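Side-chain contacts in intracellular protein transport protein USO1 (Saccharomyces cerevisiae S288c, PDB 6LSU), which acts as a vesicle-tethering protein required for protein transport from the endoplasmic reticulum to the Golgi complex: residues 441-444 with 445-449; 533-536 with 537-541; 143-146 with 147-151. All blocks are in the same frame, centred on the assembly; numbering follows the deposited sequence.

Contact 1: residues 441-444 with 445-449; sequences LQRD and FLLKQ
Leu447 lays its CD1 methyl over one face of the guanidinium of Arg443, one helical turn earlier, with CD1 3.8 Å from Arg443 CZ. The methyl stands above the centre of the flat group, so the contact is apolar and uses none of the N-H groups. The Arg443 chain reaches this place because CG is anti to the backbone N (chi1 -176°) and the rest runs extended as far as NE; the leucine side chain then lies obliquely across it. Arg443 NH1 also makes a salt bridge to OD1 of the adjacent Asp444, at 3.2 Å. Methyl and carboxylate together would probably restrict the rotation of the guanidinium. The backbone between the two is regular helix, with Leu447 N donating to Arg443 O at 3.0 Å and Lys448 N to Asp444 O at 2.9 Å.

This is part of the amphipathic helix 439-459, in armadillo repeat ARM 8 of the globular head. Charged Asp444 and Lys448 suit its exposed side, whereas Gln442, Phe445 and Leu446 are buried, and all three meet Phe527 of helix 514-528. On the buried side the Phe445 ring carries the aliphatic part of Gln449 on one face: Gln449 CG lies 3.6 Å above the ring plane, offset toward the rim. The ring also meets that of Phe435. Glutamine suits this position because its methylenes pack on the aromatic face while its amide is satisfied by Leu499 N and Ala497 O; buried Gln442 likewise gives its NE2 to Phe435 O.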
# COMPACT_ATOMS: atom_id res chain seq x y z
N LEU A 441 -4.74 25.47 -9.58
CA LEU A 441 -3.49 24.76 -9.96
C LEU A 441 -3.78 23.89 -11.20
O LEU A 441 -2.88 23.64 -12.04
CB LEU A 441 -3.07 23.92 -8.76
CG LEU A 441 -1.59 23.59 -8.69
CD1 LEU A 441 -0.73 24.84 -8.81
CD2 LEU A 441 -1.31 22.89 -7.37
N GLN A 442 -5.02 23.45 -11.32
CA GLN A 442 -5.51 22.70 -12.49
C GLN A 442 -5.50 23.64 -13.70
O GLN A 442 -4.73 23.37 -14.68
CB GLN A 442 -6.88 22.11 -12.20
CG GLN A 442 -6.79 20.79 -11.50
CD GLN A 442 -8.13 20.32 -11.01
OE1 GLN A 442 -9.12 20.43 -11.72
NE2 GLN A 442 -8.18 19.84 -9.77
N ARG A 443 -6.22 24.76 -13.61
CA ARG A 443 -6.20 25.80 -14.68
C ARG A 443 -4.75 26.21 -15.07
O ARG A 443 -4.48 26.25 -16.30
CB ARG A 443 -7.05 26.97 -14.22
CG ARG A 443 -7.20 28.08 -15.26
CD ARG A 443 -8.15 29.17 -14.78
NE ARG A 443 -7.92 30.44 -15.46
CZ ARG A 443 -6.88 31.26 -15.24
NH1 ARG A 443 -5.95 30.96 -14.35
NH2 ARG A 443 -6.78 32.38 -15.93
N ASP A 444 -3.86 26.53 -14.13
CA ASP A 444 -2.53 27.09 -14.48
C ASP A 444 -1.76 26.01 -15.24
O ASP A 444 -0.96 26.33 -16.17
CB ASP A 444 -1.79 27.62 -13.24
CG ASP A 444 -2.29 28.96 -12.69
OD1 ASP A 444 -3.45 29.38 -13.02
OD2 ASP A 444 -1.53 29.58 -11.91
N PHE A 445 -1.90 24.76 -14.78
CA PHE A 445 -1.18 23.61 -15.38
C PHE A 445 -1.59 23.48 -16.86
O PHE A 445 -0.65 23.42 -17.72
CB PHE A 445 -1.51 22.31 -14.65
CG PHE A 445 -0.96 21.08 -15.31
CD1 PHE A 445 0.40 20.87 -15.36
CD2 PHE A 445 -1.81 20.15 -15.90
CE1 PHE A 445 0.93 19.72 -15.94
CE2 PHE A 445 -1.29 19.02 -16.50
CZ PHE A 445 0.08 18.82 -16.54
N LEU A 446 -2.90 23.42 -17.14
CA LEU A 446 -3.41 23.24 -18.52
C LEU A 446 -2.91 24.39 -19.39
O LEU A 446 -2.30 24.09 -20.47
CB LEU A 446 -4.93 23.17 -18.50
CG LEU A 446 -5.53 21.82 -18.11
CD1 LEU A 446 -7.01 21.82 -18.40
CD2 LEU A 446 -4.88 20.68 -18.86
N LEU A 447 -3.13 25.64 -18.94
CA LEU A 447 -2.67 26.87 -19.65
C LEU A 447 -1.17 26.82 -19.94
O LEU A 447 -0.80 27.26 -20.98
CB LEU A 447 -2.98 28.12 -18.81
CG LEU A 447 -4.45 28.52 -18.78
CD1 LEU A 447 -4.65 29.80 -17.98
CD2 LEU A 447 -5.04 28.63 -20.19
N LYS A 448 -0.35 26.34 -19.01
CA LYS A 448 1.11 26.20 -19.23
C LYS A 448 1.30 25.11 -20.29
O LYS A 448 2.09 25.31 -21.21
CB LYS A 448 1.83 25.92 -17.90
CG LYS A 448 3.35 25.91 -17.94
CD LYS A 448 4.01 24.78 -17.13
CE LYS A 448 4.28 23.50 -17.92
NZ LYS A 448 4.04 22.25 -17.14
N GLN A 449 0.56 24.00 -20.19
CA GLN A 449 0.69 22.81 -21.08
C GLN A 449 0.33 23.18 -22.52
O GLN A 449 1.04 22.67 -23.42
CB GLN A 449 -0.20 21.65 -20.64
CG GLN A 449 0.33 20.91 -19.43
CD GLN A 449 1.32 19.86 -19.81
OE1 GLN A 449 1.02 18.89 -20.52
NE2 GLN A 449 2.52 19.99 -19.26

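Contact 2: residues 533-536 with 537-541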
# COMPACT_ATOMS: atom_id res chain seq x y z
N LYS A 533 -15.76 21.30 -9.47
CA LYS A 533 -15.94 22.78 -9.45
C LYS A 533 -15.21 23.44 -10.62
O LYS A 533 -13.95 23.30 -10.68
CB LYS A 533 -15.38 23.35 -8.15
CG LYS A 533 -14.01 22.81 -7.74
CD LYS A 533 -14.04 21.78 -6.61
CE LYS A 533 -12.81 21.84 -5.72
NZ LYS A 533 -13.18 21.91 -4.29
N TYR A 534 -15.96 24.13 -11.50
CA TYR A 534 -15.46 24.90 -12.67
C TYR A 534 -14.80 23.99 -13.72
O TYR A 534 -13.95 24.49 -14.50
CB TYR A 534 -14.47 25.98 -12.21
CG TYR A 534 -15.06 27.05 -11.33
CD1 TYR A 534 -16.00 27.94 -11.82
CD2 TYR A 534 -14.69 27.16 -9.99
CE1 TYR A 534 -16.55 28.93 -11.02
CE2 TYR A 534 -15.23 28.14 -9.17
CZ TYR A 534 -16.16 29.03 -9.69
OH TYR A 534 -16.69 29.99 -8.88
N SER A 535 -15.21 22.71 -13.80
CA SER A 535 -14.71 21.77 -14.85
C SER A 535 -14.95 22.39 -16.24
O SER A 535 -14.09 22.21 -17.13
CB SER A 535 -15.30 20.38 -14.71
OG SER A 535 -16.55 20.24 -15.39
N GLU A 536 -16.04 23.12 -16.42
CA GLU A 536 -16.40 23.78 -17.71
C GLU A 536 -15.19 24.55 -18.25
O GLU A 536 -14.77 24.31 -19.37
CB GLU A 536 -17.62 24.68 -17.54
CG GLU A 536 -18.52 24.67 -18.76
CD GLU A 536 -19.83 25.44 -18.62
OE1 GLU A 536 -20.45 25.35 -17.54
OE2 GLU A 536 -20.21 26.13 -19.60
N GLU A 537 -14.58 25.42 -17.45
CA GLU A 537 -13.41 26.22 -17.86
C GLU A 537 -12.31 25.32 -18.41
O GLU A 537 -11.64 25.74 -19.37
CB GLU A 537 -12.80 26.99 -16.69
CG GLU A 537 -12.49 28.45 -17.01
CD GLU A 537 -13.31 29.44 -16.20
OE1 GLU A 537 -12.82 30.57 -15.98
OE2 GLU A 537 -14.45 29.08 -15.77
N LEU A 538 -12.07 24.18 -17.77
CA LEU A 538 -10.95 23.28 -18.12
C LEU A 538 -11.31 22.60 -19.45
O LEU A 538 -10.44 22.51 -20.34
CB LEU A 538 -10.73 22.27 -16.99
CG LEU A 538 -10.36 22.83 -15.62
CD1 LEU A 538 -10.53 21.77 -14.54
CD2 LEU A 538 -8.93 23.35 -15.62
N ARG A 539 -12.54 22.12 -19.57
CA ARG A 539 -13.06 21.53 -20.84
C ARG A 539 -12.79 22.51 -21.98
O ARG A 539 -12.07 22.16 -22.95
CB ARG A 539 -14.54 21.17 -20.68
CG ARG A 539 -14.77 19.95 -19.80
CD ARG A 539 -16.22 19.78 -19.41
NE ARG A 539 -16.57 18.49 -18.82
CZ ARG A 539 -17.06 17.44 -19.49
NH1 ARG A 539 -17.23 17.49 -20.80
NH2 ARG A 539 -17.38 16.33 -18.86
N GLU A 540 -13.29 23.74 -21.79
CA GLU A 540 -13.20 24.86 -22.76
C GLU A 540 -11.76 25.13 -23.17
O GLU A 540 -11.57 25.35 -24.34
CB GLU A 540 -13.85 26.12 -22.19
CG GLU A 540 -15.36 26.03 -22.24
CD GLU A 540 -15.89 25.38 -23.51
OE1 GLU A 540 -16.53 24.26 -23.41
OE2 GLU A 540 -15.63 25.95 -24.62
N ILE A 541 -10.81 25.12 -22.25
CA ILE A 541 -9.38 25.35 -22.60
C ILE A 541 -8.89 24.23 -23.52
O ILE A 541 -8.01 24.49 -24.36
CB ILE A 541 -8.50 25.45 -21.33
CG1 ILE A 541 -8.85 26.69 -20.51
CG2 ILE A 541 -7.01 25.42 -21.71
CD1 ILE A 541 -8.18 26.74 -19.16
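The opening turn of helix 535-543 is built round Ser535 and Arg539, four residues apart on its buried side. Arg539 N donates to Ser535 O at 2.9 Å and 172°, a nearly straight bond, and Glu540 N repeats the pattern on Glu536 O at 2.9 Å. Before them the turn is less regular: Tyr534 has a positive phi of 65°, and the bond from Glu537 N to Tyr534 O is weak.

Ser535 OG stands between its own backbone N and carbonyl carbon (chi1 87°), which places it near the plane of the Arg539 guanidinium, at its edge. OG and NE are 3.9 Å apart and do not bond; both turn to Phe528 O at the end of helix 514-528, the serine only weakly. A small hydroxyl suits this spot, probably because a bulkier group would crowd the arginine chain, whose NH1 goes on to Trp589 O.

Nearer the solvent, Glu537 OE2 approaches the Tyr534 ring obliquely, 4.4 Å from CD1. Glu536 and Glu540 put like charges 5.6 Å apart at OE2 and OE1, and Glu540 OE2 has a salt bridge to Arg543. Glu536 and Glu537, in the first turn, would probably interact well with the positive end of the helix dipole. Arg539 is buried, but gives NE and NH1 to backbone carbonyls; with glutamates outward and Leu538 inward against helix 439-459, the turn is that of an amphipathic helix in an alpha-helical repeat fold.

Contact 3: residues 143-146 with 147-151; sequences QSED and LIHLL
Ser144 breaks from helical geometry (psi 92°) where helix 132-143 ends, and the chain winds up again at once into helix 145-154, bringing Leu147 N round to face the serine side chain. Ser144 is the N-cap: its OG accepts from Leu147 N at 3.2 Å, supplying an acceptor to a first-turn N-H that no carbonyl of its own helix can serve. The hydroxyl is put there by chi1 of -174°, with OG anti to the backbone N. Leu147 folds back over the cap, its CD1 3.7 Å from Ser144 CB, and buries its methyls against Leu68 and Leu71 of helix 56-73; a short polar residue at the cap and a large apolar one three residues later serve both needs.

One turn on, His149 approaches Glu145. The ring crosses the glutamate chain obliquely, NE2 nearest CG, with ring and carboxylate planes 50° apart; its exact place is doubtful, since it sits too close to Glu145 O in the model. Carboxylate and ring nitrogen do not meet: Glu145 OE1 is 4.1 Å from His149 NE2 and bonds instead to Ser187 OG, while NE2 makes a weak hydrogen bond to Ala184 O. In both cases the partner is on helix 178-187. Replacing His149 by an alanine would probably leave Ala184 O without this weak donor and open a gap between the Glu145 methylenes and Leu188. Leu150 N, meanwhile, bonds to Asp146 O at 2.7 Å. Because a carbonyl can only accept, NE2 is likely to carry a proton, and the nearby carboxylate of Glu145 could favour a positively charged imidazole, with a weaker effect from the more distant Asp146.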
# COMPACT_ATOMS: atom_id res chain seq x y z
N GLN A 143 -6.37 -18.29 33.25
CA GLN A 143 -7.41 -18.31 34.33
C GLN A 143 -6.85 -17.61 35.58
O GLN A 143 -7.55 -16.75 36.15
CB GLN A 143 -7.81 -19.71 34.82
CG GLN A 143 -8.09 -20.75 33.74
CD GLN A 143 -9.19 -20.41 32.76
OE1 GLN A 143 -9.25 -19.31 32.21
NE2 GLN A 143 -10.03 -21.39 32.49
N SER A 144 -5.64 -18.00 35.96
CA SER A 144 -4.84 -17.44 37.08
C SER A 144 -4.34 -16.03 36.71
O SER A 144 -3.25 -15.91 36.09
CB SER A 144 -3.70 -18.39 37.39
OG SER A 144 -2.99 -17.98 38.53
N GLU A 145 -5.11 -14.99 37.07
CA GLU A 145 -4.66 -13.59 36.88
C GLU A 145 -3.37 -13.39 37.67
O GLU A 145 -2.55 -12.58 37.25
CB GLU A 145 -5.75 -12.60 37.30
CG GLU A 145 -5.27 -11.17 37.34
CD GLU A 145 -6.37 -10.12 37.47
OE1 GLU A 145 -6.75 -9.54 36.43
OE2 GLU A 145 -6.82 -9.87 38.62
N ASP A 146 -3.17 -14.13 38.76
CA ASP A 146 -2.05 -13.95 39.73
C ASP A 146 -0.75 -14.51 39.15
O ASP A 146 0.32 -13.94 39.42
CB ASP A 146 -2.35 -14.64 41.06
CG ASP A 146 -3.66 -14.23 41.72
OD1 ASP A 146 -4.17 -13.13 41.39
OD2 ASP A 146 -4.16 -15.02 42.56
N LEU A 147 -0.84 -15.62 38.42
CA LEU A 147 0.33 -16.23 37.73
C LEU A 147 0.92 -15.23 36.73
O LEU A 147 2.15 -15.02 36.77
CB LEU A 147 -0.12 -17.52 37.05
CG LEU A 147 0.09 -18.78 37.89
CD1 LEU A 147 -0.34 -20.01 37.11
CD2 LEU A 147 1.54 -18.89 38.31
N ILE A 148 0.08 -14.63 35.87
CA ILE A 148 0.49 -13.52 34.98
C ILE A 148 1.21 -12.47 35.83
O ILE A 148 2.35 -12.08 35.45
CB ILE A 148 -0.69 -12.90 34.20
CG1 ILE A 148 -1.37 -13.88 33.25
CG2 ILE A 148 -0.22 -11.67 33.43
CD1 ILE A 148 -0.47 -14.42 32.16
N HIS A 149 0.59 -12.02 36.93
CA HIS A 149 1.17 -10.96 37.80
C HIS A 149 2.49 -11.49 38.39
O HIS A 149 3.46 -10.70 38.52
CB HIS A 149 0.13 -10.44 38.80
CG HIS A 149 -1.02 -9.72 38.16
ND1 HIS A 149 -1.44 -8.46 38.58
CD2 HIS A 149 -1.86 -10.06 37.16
CE1 HIS A 149 -2.48 -8.08 37.86
NE2 HIS A 149 -2.75 -9.04 36.98
N LEU A 150 2.61 -12.79 38.65
CA LEU A 150 3.86 -13.38 39.20
C LEU A 150 4.96 -13.26 38.13
O LEU A 150 6.04 -12.67 38.42
CB LEU A 150 3.66 -14.85 39.59
CG LEU A 150 4.91 -15.59 40.05
CD1 LEU A 150 5.42 -15.03 41.34
CD2 LEU A 150 4.66 -17.07 40.20
N LEU A 151 4.66 -13.78 36.93
CA LEU A 151 5.57 -13.70 35.75
C LEU A 151 6.04 -12.25 35.58
O LEU A 151 7.28 -11.98 35.42
CB LEU A 151 4.84 -14.17 34.49
CG LEU A 151 4.57 -15.66 34.42
CD1 LEU A 151 3.78 -15.99 33.18
CD2 LEU A 151 5.84 -16.47 34.49

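Overall arrangement
Contacts 1 and 2 are neighbours in space: their centres are about 11 Å apart, and helices 439-459 and 535-543 pack on each other there. Leu538 is the main link, its CD2 3.7 Å from Leu446 CD1, and its CD1 approaches Gln442 OE1; Leu447 CD2 adds a contact to Ile541 CD1 at 3.8 Å. Leucine methyls and the Gln442 amide of contact 1 thus meet Leu538 and Ile541 of contact 2. Contact 3 belongs to the opposite side of the chain's centre, in ARM 2, with its centre about 66 Å from that of contact 1 and about 68 Å from that of contact 2. The three therefore sample distant parts of one elongated helical-repeat head, joined through the intervening helices.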